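Side-chain contacts in uncharacterized protein (PDB 4L3U), which is of unknown function but folds as a compact, all-helical protein of the DUF4844 family from Acinetobacter baumannii: residues E96-V101 against G127-K132; S86-D91 against N122-G127; Q29-G34 against A102-S107; I63-Y66 against E71-K74. All blocks are in the same frame, centred on the assembly; numbering follows the deposited sequence.

Contact 1: residues E96-V101 against G127-K132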
loop_
_atom_site.group_PDB
_atom_site.type_symbol
_atom_site.label_atom_id
_atom_site.label_comp_id
_atom_site.label_asym_id
_atom_site.label_seq_id
_atom_site.Cartn_x
_atom_site.Cartn_y
_atom_site.Cartn_z
ATOM N N GLU A 96 -13.876 -6.013 2.389
ATOM C CA GLU A 96 -13.605 -5.705 0.985
ATOM C C GLU A 96 -12.635 -4.552 0.843
ATOM O O GLU A 96 -11.804 -4.540 -0.060
ATOM C CB GLU A 96 -14.882 -5.346 0.230
ATOM C CG GLU A 96 -15.802 -6.511 -0.014
ATOM C CD GLU A 96 -16.725 -6.286 -1.199
ATOM O OE1 GLU A 96 -17.126 -7.286 -1.831
ATOM O OE2 GLU A 96 -17.047 -5.115 -1.500
ATOM N N ASP A 97 -12.763 -3.569 1.725
ATOM C CA ASP A 97 -11.877 -2.416 1.696
ATOM C C ASP A 97 -10.475 -2.808 2.146
ATOM O O ASP A 97 -9.490 -2.329 1.590
ATOM C CB ASP A 97 -12.411 -1.281 2.576
ATOM C CG ASP A 97 -13.677 -0.647 2.019
ATOM O OD1 ASP A 97 -13.891 -0.704 0.788
ATOM O OD2 ASP A 97 -14.456 -0.083 2.819
ATOM N N ARG A 98 -10.376 -3.678 3.146
ATOM C CA ARG A 98 -9.066 -4.134 3.600
ATOM C C ARG A 98 -8.349 -4.924 2.511
ATOM O O ARG A 98 -7.133 -4.817 2.362
ATOM C CB ARG A 98 -9.175 -4.985 4.864
ATOM C CG ARG A 98 -9.478 -4.191 6.115
ATOM C CD ARG A 98 -9.053 -4.944 7.357
ATOM N NE ARG A 98 -9.602 -6.295 7.384
ATOM C CZ ARG A 98 -10.824 -6.604 7.808
ATOM N NH1 ARG A 98 -11.648 -5.659 8.250
ATOM N NH2 ARG A 98 -11.226 -7.865 7.786
ATOM N N GLU A 99 -9.105 -5.714 1.754
ATOM C CA GLU A 99 -8.531 -6.516 0.679
ATOM C C GLU A 99 -8.005 -5.629 -0.440
ATOM O O GLU A 99 -6.999 -5.942 -1.070
ATOM C CB GLU A 99 -9.570 -7.486 0.116
ATOM C CG GLU A 99 -9.975 -8.602 1.069
ATOM C CD GLU A 99 -8.903 -9.666 1.237
ATOM O OE1 GLU A 99 -7.834 -9.558 0.597
ATOM O OE2 GLU A 99 -9.136 -10.618 2.012
ATOM N N GLN A 100 -8.693 -4.520 -0.687
ATOM C CA GLN A 100 -8.286 -3.603 -1.741
ATOM C C GLN A 100 -7.011 -2.861 -1.347
ATOM O O GLN A 100 -6.179 -2.555 -2.198
ATOM C CB GLN A 100 -9.402 -2.605 -2.053
ATOM C CG GLN A 100 -9.150 -1.791 -3.310
ATOM C CD GLN A 100 -9.143 -2.642 -4.566
ATOM O OE1 GLN A 100 -9.622 -3.777 -4.566
ATOM N NE2 GLN A 100 -8.593 -2.095 -5.647
ATOM N N VAL A 101 -6.865 -2.573 -0.057
ATOM C CA VAL A 101 -5.662 -1.922 0.452
ATOM C C VAL A 101 -4.456 -2.840 0.278
ATOM O O VAL A 101 -3.374 -2.392 -0.098
ATOM C CB VAL A 101 -5.806 -1.540 1.946
ATOM C CG1 VAL A 101 -4.460 -1.127 2.546
ATOM C CG2 VAL A 101 -6.808 -0.422 2.112
ATOM N N GLY A 127 -5.250 -10.319 10.901
ATOM C CA GLY A 127 -4.788 -10.321 12.276
ATOM C C GLY A 127 -5.891 -9.984 13.255
ATOM O O GLY A 127 -6.384 -10.856 13.965
ATOM N N GLU A 128 -6.281 -8.713 13.284
ATOM C CA GLU A 128 -7.285 -8.237 14.226
ATOM C C GLU A 128 -8.608 -8.981 14.058
ATOM O O GLU A 128 -9.362 -9.138 15.015
ATOM C CB GLU A 128 -7.506 -6.732 14.056
ATOM N N GLU A 129 -8.884 -9.441 12.843
ATOM C CA GLU A 129 -10.101 -10.198 12.579
ATOM C C GLU A 129 -10.087 -11.545 13.304
ATOM O O GLU A 129 -11.047 -11.892 13.989
ATOM C CB GLU A 129 -10.280 -10.413 11.076
ATOM C CG GLU A 129 -11.587 -11.091 10.704
ATOM C CD GLU A 129 -11.718 -11.328 9.209
ATOM O OE1 GLU A 129 -10.994 -10.667 8.434
ATOM O OE2 GLU A 129 -12.543 -12.179 8.807
ATOM N N ILE A 130 -9.004 -12.304 13.151
ATOM C CA ILE A 130 -8.892 -13.602 13.816
ATOM C C ILE A 130 -8.773 -13.428 15.327
ATOM O O ILE A 130 -9.272 -14.254 16.087
ATOM C CB ILE A 130 -7.683 -14.415 13.299
ATOM C CG1 ILE A 130 -7.868 -14.760 11.821
ATOM C CG2 ILE A 130 -7.485 -15.693 14.125
ATOM C CD1 ILE A 130 -8.996 -15.730 11.532
ATOM N N SER A 131 -8.103 -12.367 15.760
ATOM C CA SER A 131 -7.982 -12.075 17.184
ATOM C C SER A 131 -9.355 -11.866 17.823
ATOM O O SER A 131 -9.631 -12.396 18.903
ATOM C CB SER A 131 -7.123 -10.835 17.405
ATOM O OG SER A 131 -5.784 -11.072 17.014
ATOM N N LYS A 132 -10.204 -11.090 17.151
ATOM C CA LYS A 132 -11.558 -10.803 17.633
ATOM C C LYS A 132 -12.467 -12.025 17.526
ATOM O O LYS A 132 -13.394 -12.185 18.322
ATOM C CB LYS A 132 -12.175 -9.644 16.847
ATOM C CG LYS A 132 -11.564 -8.287 17.148
ATOM C CD LYS A 132 -12.107 -7.208 16.224
ATOM C CE LYS A 132 -11.432 -5.875 16.490
ATOM N NZ LYS A 132 -11.990 -4.799 15.631
#
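One carboxylate oxygen of Glu129 approaches the rim of the Arg98 guanidinium, almost level with the group. Arg98 NH2 lies 2.9 Å from Glu129 OE1, and this pair is a salt bridge. The two flat groups are not coplanar. Their planes stand 67° apart, and a single nitrogen faces a single oxygen, so this is not the two-pronged form of an arginine-carboxylate pair. The backbones are well separated, with Arg98 CA 10.9 Å from Glu129 CA, and the two long side chains span the gap. Glu129 holds CG anti to its backbone N (chi1 -175°) and stays extended beyond it, which carries the carboxylate well out from its helix. Arg98 instead bends at chi3 (-52°), turning the guanidinium out of the line of its chain. Other guanidinium atoms have weak partners: NH1 the carbonyl of Leu93, NE that of Val125. These bonds probably help to fix the rotation of the group. Arg98 is buried, while Glu129 is partly exposed, so the charge pair lies where the interior gives way to the surface. Such a pair is an interhelical salt bridge, here joining helix 95-112 to helix 120-134 in an all-helical fold.

Contact 2: residues S86-D91 against N122-G127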
loop_
_atom_site.group_PDB
_atom_site.type_symbol
_atom_site.label_atom_id
_atom_site.label_comp_id
_atom_site.label_asym_id
_atom_site.label_seq_id
_atom_site.Cartn_x
_atom_site.Cartn_y
_atom_site.Cartn_z
ATOM N N SER A 86 1.160 0.338 8.424
ATOM C CA SER A 86 0.830 0.444 9.839
ATOM C C SER A 86 0.082 1.744 10.156
ATOM O O SER A 86 -0.514 1.867 11.220
ATOM C CB SER A 86 2.092 0.333 10.696
ATOM O OG SER A 86 3.008 1.360 10.380
ATOM N N GLN A 87 0.108 2.701 9.228
ATOM C CA GLN A 87 -0.569 3.989 9.413
ATOM C C GLN A 87 -2.078 3.881 9.261
ATOM O O GLN A 87 -2.813 4.826 9.553
ATOM C CB GLN A 87 -0.060 5.019 8.404
ATOM C CG GLN A 87 1.408 5.322 8.522
ATOM C CD GLN A 87 1.788 5.799 9.903
ATOM O OE1 GLN A 87 1.161 6.701 10.451
ATOM N NE2 GLN A 87 2.806 5.177 10.484
ATOM N N ILE A 88 -2.531 2.726 8.788
ATOM C CA ILE A 88 -3.943 2.488 8.521
ATOM C C ILE A 88 -4.500 1.466 9.511
ATOM O O ILE A 88 -4.085 0.309 9.521
ATOM C CB ILE A 88 -4.148 1.961 7.087
ATOM C CG1 ILE A 88 -3.460 2.880 6.073
ATOM C CG2 ILE A 88 -5.632 1.834 6.773
ATOM C CD1 ILE A 88 -3.462 2.348 4.653
ATOM N N ASP A 89 -5.438 1.908 10.344
ATOM C CA ASP A 89 -6.079 1.049 11.336
ATOM C C ASP A 89 -7.047 0.076 10.657
ATOM O O ASP A 89 -8.055 0.507 10.098
ATOM C CB ASP A 89 -6.833 1.927 12.338
ATOM C CG ASP A 89 -7.441 1.134 13.475
ATOM O OD1 ASP A 89 -6.938 0.031 13.770
ATOM O OD2 ASP A 89 -8.417 1.622 14.080
ATOM N N PRO A 90 -6.750 -1.240 10.701
ATOM C CA PRO A 90 -7.626 -2.194 10.007
ATOM C C PRO A 90 -9.017 -2.318 10.629
ATOM O O PRO A 90 -9.917 -2.870 9.998
ATOM C CB PRO A 90 -6.866 -3.521 10.126
ATOM C CG PRO A 90 -6.013 -3.365 11.323
ATOM C CD PRO A 90 -5.618 -1.920 11.358
ATOM N N ASP A 91 -9.190 -1.807 11.843
ATOM C CA ASP A 91 -10.481 -1.875 12.520
ATOM C C ASP A 91 -11.453 -0.776 12.066
ATOM O O ASP A 91 -12.572 -0.688 12.571
ATOM C CB ASP A 91 -10.277 -1.797 14.033
ATOM C CG ASP A 91 -9.362 -2.893 14.556
ATOM O OD1 ASP A 91 -9.334 -3.991 13.956
ATOM O OD2 ASP A 91 -8.670 -2.658 15.570
ATOM N N ASN A 122 -0.683 -9.990 5.100
ATOM C CA ASN A 122 -1.703 -10.918 5.576
ATOM C C ASN A 122 -2.034 -10.691 7.046
ATOM O O ASN A 122 -3.194 -10.786 7.450
ATOM C CB ASN A 122 -1.264 -12.367 5.367
ATOM C CG ASN A 122 -1.519 -12.862 3.953
ATOM O OD1 ASN A 122 -2.411 -12.377 3.256
ATOM N ND2 ASN A 122 -0.731 -13.839 3.525
ATOM N N LYS A 123 -1.011 -10.396 7.845
ATOM C CA LYS A 123 -1.195 -10.174 9.275
ATOM C C LYS A 123 -2.065 -8.947 9.496
ATOM O O LYS A 123 -2.852 -8.886 10.438
ATOM C CB LYS A 123 0.159 -9.998 9.970
ATOM C CG LYS A 123 0.053 -9.756 11.465
ATOM C CD LYS A 123 1.401 -9.877 12.150
ATOM C CE LYS A 123 1.283 -9.624 13.642
ATOM N NZ LYS A 123 2.573 -9.844 14.352
ATOM N N TRP A 124 -1.922 -7.975 8.606
ATOM C CA TRP A 124 -2.697 -6.748 8.674
ATOM C C TRP A 124 -4.163 -7.028 8.340
ATOM O O TRP A 124 -5.065 -6.572 9.043
ATOM C CB TRP A 124 -2.104 -5.717 7.711
ATOM C CG TRP A 124 -2.779 -4.377 7.747
ATOM C CD1 TRP A 124 -2.492 -3.335 8.584
ATOM C CD2 TRP A 124 -3.851 -3.928 6.907
ATOM N NE1 TRP A 124 -3.318 -2.270 8.316
ATOM C CE2 TRP A 124 -4.161 -2.611 7.290
ATOM C CE3 TRP A 124 -4.581 -4.524 5.867
ATOM C CZ2 TRP A 124 -5.168 -1.871 6.671
ATOM C CZ3 TRP A 124 -5.580 -3.785 5.254
ATOM C CH2 TRP A 124 -5.864 -2.474 5.658
ATOM N N VAL A 125 -4.398 -7.796 7.280
ATOM C CA VAL A 125 -5.759 -8.085 6.829
ATOM C C VAL A 125 -6.532 -8.983 7.799
ATOM O O VAL A 125 -7.678 -8.687 8.134
ATOM C CB VAL A 125 -5.773 -8.743 5.423
ATOM C CG1 VAL A 125 -7.193 -9.119 5.018
ATOM C CG2 VAL A 125 -5.183 -7.810 4.388
ATOM N N TYR A 126 -5.906 -10.070 8.244
ATOM C CA TYR A 126 -6.601 -11.100 9.021
ATOM C C TYR A 126 -6.214 -11.141 10.500
ATOM O O TYR A 126 -6.784 -11.912 11.270
ATOM C CB TYR A 126 -6.349 -12.474 8.393
ATOM C CG TYR A 126 -6.628 -12.508 6.908
ATOM C CD1 TYR A 126 -7.924 -12.625 6.427
ATOM C CD2 TYR A 126 -5.598 -12.406 5.985
ATOM C CE1 TYR A 126 -8.186 -12.647 5.069
ATOM C CE2 TYR A 126 -5.849 -12.430 4.627
ATOM C CZ TYR A 126 -7.146 -12.550 4.175
ATOM O OH TYR A 126 -7.399 -12.571 2.826
ATOM N N GLY A 127 -5.250 -10.319 10.901
ATOM C CA GLY A 127 -4.788 -10.321 12.276
ATOM C C GLY A 127 -5.891 -9.984 13.255
ATOM O O GLY A 127 -6.384 -10.856 13.965
#
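Trp124 overlaps the Pro90 ring with one face of its indole. Pro90 CB makes a CH-pi contact over the face of the five-membered ring, 4.3 Å from its centroid. The proline sits toward the rim of the indole, and Pro90 CD is 3.8 Å from Trp124 NE1. The same proline also touches the backbone of the facing helix, with Pro90 CB 3.7 Å from Trp124 O. At the indole edge the contact becomes polar. Trp124 NE1 donates a hydrogen bond of 2.9 Å to Ile88 O, with an N-H...O angle of 156°. The acceptor lies close to the ring plane, and the donor is tilted 18° from the carbonyl plane. This bond and the proline on the face together probably restrict how the indole can turn. Ile88 adds an apolar touch beside the bond, its CG2 3.7 Å from Trp124 CZ2. With CG anti to the backbone N (chi1 -177°), the indole extends to the loop. The loop thus gives the indole a carbonyl, a methyl branch and a proline ring. Arg98 and Val101 of helix 95-112 also touch Trp124, as does Leu93. The indole therefore lies between helix 120-134, helix 95-112 and the loop that follows helix 74-86.

Contact 3: residues Q29-G34 against A102-S107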
loop_
_atom_site.group_PDB
_atom_site.type_symbol
_atom_site.label_atom_id
_atom_site.label_comp_id
_atom_site.label_asym_id
_atom_site.label_seq_id
_atom_site.Cartn_x
_atom_site.Cartn_y
_atom_site.Cartn_z
ATOM N N GLN A 29 -3.236 8.218 -8.525
ATOM C CA GLN A 29 -4.384 7.418 -8.912
ATOM C C GLN A 29 -5.347 7.230 -7.751
ATOM O O GLN A 29 -4.960 7.321 -6.584
ATOM C CB GLN A 29 -3.917 6.058 -9.423
ATOM C CG GLN A 29 -3.067 6.139 -10.676
ATOM C CD GLN A 29 -2.304 4.860 -10.935
ATOM O OE1 GLN A 29 -2.503 3.858 -10.248
ATOM N NE2 GLN A 29 -1.418 4.888 -11.923
ATOM N N ASP A 30 -6.610 6.988 -8.084
ATOM C CA ASP A 30 -7.595 6.549 -7.111
ATOM C C ASP A 30 -7.496 5.036 -7.073
ATOM O O ASP A 30 -7.722 4.374 -8.085
ATOM C CB ASP A 30 -8.997 6.977 -7.542
ATOM C CG ASP A 30 -10.053 6.682 -6.489
ATOM O OD1 ASP A 30 -9.762 5.955 -5.517
ATOM O OD2 ASP A 30 -11.188 7.176 -6.638
ATOM N N HIS A 31 -7.152 4.489 -5.913
ATOM C CA HIS A 31 -6.925 3.054 -5.792
ATOM C C HIS A 31 -8.125 2.292 -5.249
ATOM O O HIS A 31 -8.026 1.096 -4.969
ATOM C CB HIS A 31 -5.720 2.805 -4.893
ATOM C CG HIS A 31 -4.465 3.433 -5.398
ATOM N ND1 HIS A 31 -4.044 4.682 -4.996
ATOM C CD2 HIS A 31 -3.545 2.994 -6.290
ATOM C CE1 HIS A 31 -2.912 4.980 -5.608
ATOM N NE2 HIS A 31 -2.590 3.972 -6.401
ATOM N N PHE A 32 -9.258 2.972 -5.122
ATOM C CA PHE A 32 -10.408 2.402 -4.435
ATOM C C PHE A 32 -11.711 2.660 -5.174
ATOM O O PHE A 32 -12.746 2.953 -4.571
ATOM C CB PHE A 32 -10.459 2.951 -3.013
ATOM C CG PHE A 32 -9.204 2.688 -2.235
ATOM C CD1 PHE A 32 -9.031 1.483 -1.573
ATOM C CD2 PHE A 32 -8.179 3.619 -2.203
ATOM C CE1 PHE A 32 -7.873 1.222 -0.874
ATOM C CE2 PHE A 32 -7.021 3.362 -1.504
ATOM C CZ PHE A 32 -6.868 2.160 -0.838
ATOM N N ALA A 33 -11.643 2.533 -6.493
ATOM C CA ALA A 33 -12.816 2.636 -7.343
ATOM C C ALA A 33 -13.323 1.241 -7.667
ATOM O O ALA A 33 -12.626 0.253 -7.441
ATOM C CB ALA A 33 -12.473 3.385 -8.617
ATOM N N GLY A 34 -14.543 1.159 -8.183
ATOM C CA GLY A 34 -15.100 -0.118 -8.585
ATOM C C GLY A 34 -14.357 -0.679 -9.782
ATOM O O GLY A 34 -14.085 0.047 -10.738
ATOM N N ALA A 102 -4.652 -4.123 0.564
ATOM C CA ALA A 102 -3.601 -5.119 0.409
ATOM C C ALA A 102 -3.189 -5.238 -1.055
ATOM O O ALA A 102 -2.005 -5.252 -1.371
ATOM C CB ALA A 102 -4.067 -6.460 0.938
ATOM N N THR A 103 -4.174 -5.324 -1.942
ATOM C CA THR A 103 -3.916 -5.409 -3.372
ATOM C C THR A 103 -3.149 -4.178 -3.842
ATOM O O THR A 103 -2.221 -4.279 -4.641
ATOM C CB THR A 103 -5.241 -5.532 -4.159
ATOM O OG1 THR A 103 -5.873 -6.778 -3.836
ATOM C CG2 THR A 103 -5.007 -5.466 -5.666
ATOM N N THR A 104 -3.549 -3.015 -3.338
ATOM C CA THR A 104 -2.902 -1.755 -3.691
ATOM C C THR A 104 -1.439 -1.758 -3.248
ATOM O O THR A 104 -0.560 -1.332 -3.993
ATOM C CB THR A 104 -3.656 -0.553 -3.066
ATOM O OG1 THR A 104 -4.988 -0.500 -3.590
ATOM C CG2 THR A 104 -2.952 0.768 -3.362
ATOM N N PHE A 105 -1.177 -2.254 -2.043
ATOM C CA PHE A 105 0.186 -2.303 -1.524
ATOM C C PHE A 105 1.016 -3.390 -2.196
ATOM O O PHE A 105 2.244 -3.330 -2.191
ATOM C CB PHE A 105 0.178 -2.512 -0.009
ATOM C CG PHE A 105 0.228 -1.233 0.778
ATOM C CD1 PHE A 105 -0.898 -0.440 0.909
ATOM C CD2 PHE A 105 1.405 -0.818 1.384
ATOM C CE1 PHE A 105 -0.853 0.742 1.630
ATOM C CE2 PHE A 105 1.454 0.363 2.107
ATOM C CZ PHE A 105 0.325 1.142 2.229
ATOM N N GLU A 106 0.346 -4.387 -2.768
ATOM C CA GLU A 106 1.041 -5.438 -3.495
ATOM C C GLU A 106 1.670 -4.842 -4.741
ATOM O O GLU A 106 2.711 -5.301 -5.202
ATOM C CB GLU A 106 0.082 -6.568 -3.871
ATOM C CG GLU A 106 -0.158 -7.576 -2.758
ATOM C CD GLU A 106 -1.187 -8.635 -3.128
ATOM O OE1 GLU A 106 -1.914 -8.449 -4.129
ATOM O OE2 GLU A 106 -1.268 -9.661 -2.419
ATOM N N SER A 107 1.034 -3.805 -5.278
ATOM C CA SER A 107 1.546 -3.130 -6.462
ATOM C C SER A 107 2.891 -2.482 -6.160
ATOM O O SER A 107 3.770 -2.448 -7.017
ATOM C CB SER A 107 0.550 -2.082 -6.959
ATOM O OG SER A 107 -0.689 -2.681 -7.304
#
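This is a buried van der Waals contact between a loop and a helix. The loop links helix 14-27 to helix 45-68, and the helix is 95-112. Thr104 meets the loop with both branches of its side chain. Its methyl CG2 packs against the imidazole of His31, 3.7 Å from both His31 CG and His31 CD2, at an oblique angle to the ring. Its hydroxyl OG1 lies 3.6 Å from His31 CB. The two side chains cross at about a right angle. The threonine torsion (chi1 -62°) sets OG1 beside its own backbone N, and there it hydrogen-bonds to Gln100 O one turn back in the helix. The polar end of Thr104 is thus satisfied within its own helix. The loop is shaped by an Asx turn: Asp30 OD1 accepts from Phe32 N at 3.1 Å, the amide coming from above the carboxylate plane. Asp30 is itself gripped by Arg48 in a salt bridge and by Asn52 in a hydrogen bond, which ties the turn to helix 45-68. Phe32 makes the lesser contact, its CZ 4.3 Å from Thr104 OG1. The phenyl ring of Phe32 also touches Leu51 and Val101, while His31 meets the Phe26 ring with planes at about 50°.

Contact 4: residues I63-Y66 against E71-K74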
loop_
_atom_site.group_PDB
_atom_site.type_symbol
_atom_site.label_atom_id
_atom_site.label_comp_id
_atom_site.label_asym_id
_atom_site.label_seq_id
_atom_site.Cartn_x
_atom_site.Cartn_y
_atom_site.Cartn_z
ATOM N N ILE A 63 9.724 7.402 -2.830
ATOM C CA ILE A 63 10.387 8.351 -3.719
ATOM C C ILE A 63 11.566 8.996 -3.004
ATOM O O ILE A 63 12.659 9.089 -3.557
ATOM C CB ILE A 63 9.399 9.422 -4.236
ATOM C CG1 ILE A 63 8.366 8.763 -5.154
ATOM C CG2 ILE A 63 10.135 10.519 -4.999
ATOM C CD1 ILE A 63 7.174 9.625 -5.495
ATOM N N ALA A 64 11.339 9.417 -1.764
ATOM C CA ALA A 64 12.376 10.040 -0.949
ATOM C C ALA A 64 13.547 9.095 -0.745
ATOM O O ALA A 64 14.697 9.522 -0.661
ATOM C CB ALA A 64 11.803 10.453 0.394
ATOM N N LEU A 65 13.247 7.805 -0.662
ATOM C CA LEU A 65 14.279 6.798 -0.494
ATOM C C LEU A 65 15.130 6.699 -1.753
ATOM O O LEU A 65 16.354 6.766 -1.684
ATOM C CB LEU A 65 13.647 5.446 -0.158
ATOM C CG LEU A 65 14.589 4.248 -0.072
ATOM C CD1 LEU A 65 15.731 4.514 0.895
ATOM C CD2 LEU A 65 13.808 3.018 0.341
ATOM N N TYR A 66 14.478 6.554 -2.903
ATOM C CA TYR A 66 15.194 6.420 -4.170
ATOM C C TYR A 66 15.942 7.689 -4.548
ATOM O O TYR A 66 16.918 7.639 -5.298
ATOM C CB TYR A 66 14.236 6.046 -5.300
ATOM C CG TYR A 66 13.929 4.568 -5.363
ATOM C CD1 TYR A 66 14.760 3.697 -6.049
ATOM C CD2 TYR A 66 12.810 4.045 -4.733
ATOM C CE1 TYR A 66 14.484 2.344 -6.106
ATOM C CE2 TYR A 66 12.527 2.695 -4.784
ATOM C CZ TYR A 66 13.366 1.848 -5.471
ATOM O OH TYR A 66 13.085 0.505 -5.525
ATOM N N GLU A 71 20.324 2.593 -5.213
ATOM C CA GLU A 71 19.783 1.237 -5.186
ATOM C C GLU A 71 19.394 0.832 -3.768
ATOM O O GLU A 71 20.201 0.235 -3.058
ATOM C CB GLU A 71 20.816 0.248 -5.731
ATOM N N PRO A 72 18.156 1.153 -3.349
ATOM C CA PRO A 72 17.666 0.767 -2.017
ATOM C C PRO A 72 17.685 -0.743 -1.779
ATOM O O PRO A 72 17.377 -1.511 -2.688
ATOM C CB PRO A 72 16.223 1.283 -2.011
ATOM C CG PRO A 72 16.205 2.385 -3.006
ATOM C CD PRO A 72 17.171 1.973 -4.076
ATOM N N THR A 73 18.047 -1.152 -0.565
ATOM C CA THR A 73 18.101 -2.568 -0.206
ATOM C C THR A 73 16.700 -3.119 0.044
ATOM O O THR A 73 15.755 -2.354 0.229
ATOM C CB THR A 73 18.957 -2.796 1.056
ATOM O OG1 THR A 73 18.333 -2.180 2.188
ATOM C CG2 THR A 73 20.342 -2.210 0.868
ATOM N N LYS A 74 16.571 -4.444 0.055
ATOM C CA LYS A 74 15.275 -5.076 0.277
ATOM C C LYS A 74 14.736 -4.702 1.649
ATOM O O LYS A 74 13.543 -4.443 1.809
ATOM C CB LYS A 74 15.380 -6.597 0.146
ATOM C CG LYS A 74 15.875 -7.064 -1.210
ATOM C CD LYS A 74 14.922 -6.676 -2.320
ATOM C CE LYS A 74 15.404 -7.208 -3.651
ATOM N NZ LYS A 74 14.399 -7.003 -4.722
#
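Pro72 carries this contact, with Tyr66 and Leu65 as its partners. The pyrrolidine ring lies over one face of the Tyr66 phenol. Pro72 CG is 3.6 Å from the centroid of that ring and 14° off its normal, a close CH-pi contact. It is shifted somewhat toward the rim, on the side of Tyr66 CD1 and CE1. Pro72 CD comes slightly nearer to one ring atom, 3.4 Å from Tyr66 CE1. The tyrosine and proline side chains cross at about a right angle. Leu65 meets the CB side of the proline, its CD2 3.8 Å from Pro72 CB, and its CG also nears Pro72 CG. The leucine and proline side chains run past each other in opposite directions. CG of Leu65 is anti to the backbone N (chi1 175°), which brings the branched end to the proline. The proline is therefore met by a flat ring and a branched chain from successive residues of one helix. No hydrogen bond crosses between the two segments. Thr73, the next residue, is the N-cap of helix 74-86. Leu77 of that helix touches Leu65, Tyr66 and Pro72, and Val19 and Ile20 of helix 14-27 touch Tyr66. The contact thus packs the short loop between helices 45-68 and 74-86 back onto the end of helix 45-68, with helix 14-27 alongside.

In the fold
Contacts 1 and 2 are neighbours, with centres about 6 Å apart, and both use helix 120-134. Contact 3 lies about 15 Å between centres from each of them and shares helix 95-112 with contact 1. It touches contact 1 through Val101 and Phe32, and contact 2 through Ala102 and Val125. Contact 4 stands apart, its centre about 28 Å from that of contact 1 and on the opposite side of the chain's centre. Along the chain, contact 4 closes before contacts 1 and 2 open and falls between the two segments of contact 3. Contacts 1 to 3 interleave, tying helices 95-112 and 120-134 to each other and to the loops after helices 14-27 and 74-86.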